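Local coordinates for ochratoxinase (Aspergillus niger, PDB 4C65), which hydrolyses the amide bond of ochratoxin A with zinc, releasing L-phenylalanine, and acts as a carboxypeptidase preferring C-terminal aromatic residues, at residues A[65-73]-A[332-343]. Numbering follows the deposited sequence.
Sequences LWDCHMHFG and ALGTDTAPGGPT
His69 and His71, two ligands of the first zinc site, both touch the active-site Asp336. The Asp336 carboxylate stacks on the His69 ring, the two planes 29° apart. Asp336 OD1 lies at the edge of the His71 ring, in its plane, and takes a weak bond of 3.2 Å from His71 ND1, with the planes 75° apart. Backbone bonds hold these groups: Asp336 N gives to His69 O at 2.7 Å, and His71 N to Thr337 O.

Asp67 ties the segments together. With CG anti to the backbone N (chi1 -163°), the carboxylate swings across toward Thr335. OD1 of Asp67 accepts Thr335 N through its syn lone pair at 3.0 Å. The same oxygen accepts from His69 N on the anti side, tilted out of the carboxylate plane, in an Asx turn. Thr335 OG1 also hydrogen-bonds to Asp67 OD2, so closely that the length is doubtful. Met70 folds back, packing CE on Thr337 CG2 and near the carbonyl oxygens of Thr337 and Ala338. Pro339 CG sits 3.6 Å from the centre of the Phe72 ring, a CH-pi contact.

Glu264 holds His69 ND1. This is part of the metal centre of an amidohydrolase TIM barrel, completed by Lys204, His245 and His265; His265 also touches Asp336. The end of strand 60-67 meets the loop between strand 331-332 and helix 344-354, with strand 109-114 alongside and helix 90-106 against Phe72 and Pro339.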
# COMPACT_ATOMS: atom_id res chain seq x y z
N LEU A 65 -16.08 -41.43 18.84
CA LEU A 65 -15.88 -40.39 19.83
C LEU A 65 -15.71 -39.01 19.20
O LEU A 65 -15.15 -38.88 18.11
CB LEU A 65 -14.67 -40.71 20.68
CG LEU A 65 -14.80 -41.92 21.59
CD1 LEU A 65 -13.42 -42.42 21.99
CD2 LEU A 65 -15.63 -41.54 22.82
N TRP A 66 -16.20 -37.99 19.91
CA TRP A 66 -16.02 -36.59 19.54
C TRP A 66 -15.04 -35.94 20.50
O TRP A 66 -15.00 -36.28 21.68
CB TRP A 66 -17.30 -35.81 19.67
CG TRP A 66 -18.26 -35.94 18.55
CD1 TRP A 66 -18.90 -37.07 18.16
CD2 TRP A 66 -18.78 -34.88 17.75
NE1 TRP A 66 -19.75 -36.79 17.11
CE2 TRP A 66 -19.69 -35.45 16.85
CE3 TRP A 66 -18.55 -33.51 17.69
CZ2 TRP A 66 -20.35 -34.70 15.88
CZ3 TRP A 66 -19.23 -32.76 16.75
CH2 TRP A 66 -20.13 -33.36 15.87
N ASP A 67 -14.22 -35.03 19.99
CA ASP A 67 -13.61 -34.03 20.84
C ASP A 67 -14.04 -32.68 20.35
O ASP A 67 -13.87 -32.36 19.16
CB ASP A 67 -12.10 -34.15 20.87
CG ASP A 67 -11.51 -33.39 22.06
OD1 ASP A 67 -11.42 -32.13 21.98
OD2 ASP A 67 -11.17 -34.06 23.05
N CYS A 68 -14.60 -31.88 21.26
CA CYS A 68 -15.20 -30.62 20.90
C CYS A 68 -14.31 -29.41 21.09
O CYS A 68 -14.76 -28.28 20.96
CB CYS A 68 -16.48 -30.45 21.70
SG CYS A 68 -17.68 -31.75 21.37
N HIS A 69 -13.04 -29.64 21.40
CA HIS A 69 -12.10 -28.55 21.51
C HIS A 69 -10.70 -28.90 20.99
O HIS A 69 -9.80 -29.14 21.76
CB HIS A 69 -12.00 -28.04 22.95
CG HIS A 69 -11.44 -26.65 23.04
ND1 HIS A 69 -12.05 -25.65 23.75
CD2 HIS A 69 -10.36 -26.08 22.44
CE1 HIS A 69 -11.36 -24.53 23.62
NE2 HIS A 69 -10.34 -24.77 22.82
N MET A 70 -10.55 -28.90 19.67
CA MET A 70 -9.28 -29.18 19.03
C MET A 70 -8.77 -27.90 18.38
O MET A 70 -9.53 -26.98 18.17
CB MET A 70 -9.45 -30.27 17.99
CG MET A 70 -10.01 -31.60 18.52
SD MET A 70 -9.05 -32.28 19.88
CE MET A 70 -7.57 -32.73 18.96
N HIS A 71 -7.48 -27.84 18.11
CA HIS A 71 -6.95 -26.74 17.33
C HIS A 71 -6.01 -27.27 16.26
O HIS A 71 -5.04 -27.94 16.55
CB HIS A 71 -6.30 -25.65 18.21
CG HIS A 71 -5.26 -26.16 19.16
ND1 HIS A 71 -5.44 -26.14 20.53
CD2 HIS A 71 -4.01 -26.65 18.95
CE1 HIS A 71 -4.35 -26.62 21.12
NE2 HIS A 71 -3.48 -26.95 20.19
N PHE A 72 -6.35 -26.97 15.01
CA PHE A 72 -5.65 -27.48 13.88
C PHE A 72 -4.51 -26.54 13.54
O PHE A 72 -4.54 -25.81 12.55
CB PHE A 72 -6.61 -27.63 12.69
CG PHE A 72 -7.36 -28.95 12.68
CD1 PHE A 72 -8.18 -29.30 13.73
CD2 PHE A 72 -7.26 -29.80 11.60
CE1 PHE A 72 -8.88 -30.51 13.72
CE2 PHE A 72 -7.95 -30.99 11.58
CZ PHE A 72 -8.77 -31.34 12.64
N GLY A 73 -3.48 -26.59 14.37
CA GLY A 73 -2.35 -25.67 14.26
C GLY A 73 -1.21 -26.18 13.43
O GLY A 73 -0.75 -25.49 12.52
N ALA A 332 -20.34 -31.53 27.06
CA ALA A 332 -19.59 -32.29 26.07
C ALA A 332 -18.12 -32.18 26.39
O ALA A 332 -17.71 -31.30 27.17
CB ALA A 332 -19.87 -31.81 24.67
N LEU A 333 -17.33 -33.10 25.85
CA LEU A 333 -15.92 -33.18 26.19
C LEU A 333 -15.04 -32.56 25.12
O LEU A 333 -15.26 -32.74 23.92
CB LEU A 333 -15.47 -34.64 26.42
CG LEU A 333 -16.15 -35.37 27.56
CD1 LEU A 333 -15.45 -36.68 27.84
CD2 LEU A 333 -16.18 -34.54 28.84
N GLY A 334 -14.03 -31.81 25.59
CA GLY A 334 -13.03 -31.20 24.74
C GLY A 334 -11.74 -31.18 25.50
O GLY A 334 -11.74 -31.06 26.71
N THR A 335 -10.64 -31.26 24.76
CA THR A 335 -9.31 -31.43 25.36
C THR A 335 -8.44 -30.17 25.28
O THR A 335 -7.61 -29.91 26.16
CB THR A 335 -8.61 -32.61 24.68
OG1 THR A 335 -9.45 -33.76 24.77
CG2 THR A 335 -7.28 -32.93 25.35
N ASP A 336 -8.65 -29.39 24.23
CA ASP A 336 -7.82 -28.25 23.87
C ASP A 336 -6.42 -28.71 23.51
O ASP A 336 -5.45 -28.40 24.18
CB ASP A 336 -7.80 -27.21 24.99
CG ASP A 336 -7.39 -25.82 24.50
OD1 ASP A 336 -6.82 -25.67 23.41
OD2 ASP A 336 -7.64 -24.86 25.25
N THR A 337 -6.34 -29.46 22.43
CA THR A 337 -5.07 -30.03 21.98
C THR A 337 -5.04 -30.15 20.45
O THR A 337 -6.03 -29.95 19.77
CB THR A 337 -4.88 -31.40 22.66
OG1 THR A 337 -3.54 -31.86 22.47
CG2 THR A 337 -5.85 -32.42 22.09
N ALA A 338 -3.87 -30.49 19.93
CA ALA A 338 -3.70 -30.75 18.50
C ALA A 338 -4.31 -32.09 18.14
O ALA A 338 -4.37 -33.00 18.96
CB ALA A 338 -2.20 -30.76 18.14
N PRO A 339 -4.76 -32.24 16.89
CA PRO A 339 -5.22 -33.55 16.36
C PRO A 339 -4.24 -34.68 16.60
O PRO A 339 -3.04 -34.50 16.45
CB PRO A 339 -5.34 -33.29 14.86
CG PRO A 339 -5.71 -31.83 14.79
CD PRO A 339 -4.97 -31.16 15.91
N GLY A 340 -4.77 -35.82 17.06
CA GLY A 340 -3.96 -36.91 17.52
C GLY A 340 -3.38 -36.71 18.91
O GLY A 340 -2.57 -37.51 19.38
N GLY A 341 -3.82 -35.65 19.59
CA GLY A 341 -3.41 -35.40 20.96
C GLY A 341 -4.09 -36.35 21.93
O GLY A 341 -4.88 -37.20 21.52
N PRO A 342 -3.78 -36.22 23.23
CA PRO A 342 -4.27 -37.11 24.26
C PRO A 342 -5.72 -36.83 24.64
O PRO A 342 -6.01 -36.54 25.79
CB PRO A 342 -3.34 -36.80 25.43
CG PRO A 342 -3.02 -35.36 25.26
CD PRO A 342 -2.89 -35.17 23.77
N THR A 343 -6.63 -36.96 23.68
CA THR A 343 -8.02 -36.65 23.93
C THR A 343 -8.73 -37.62 24.92
O THR A 343 -9.65 -37.22 25.64
CB THR A 343 -8.81 -36.60 22.61
OG1 THR A 343 -8.57 -37.80 21.86
CG2 THR A 343 -8.40 -35.36 21.79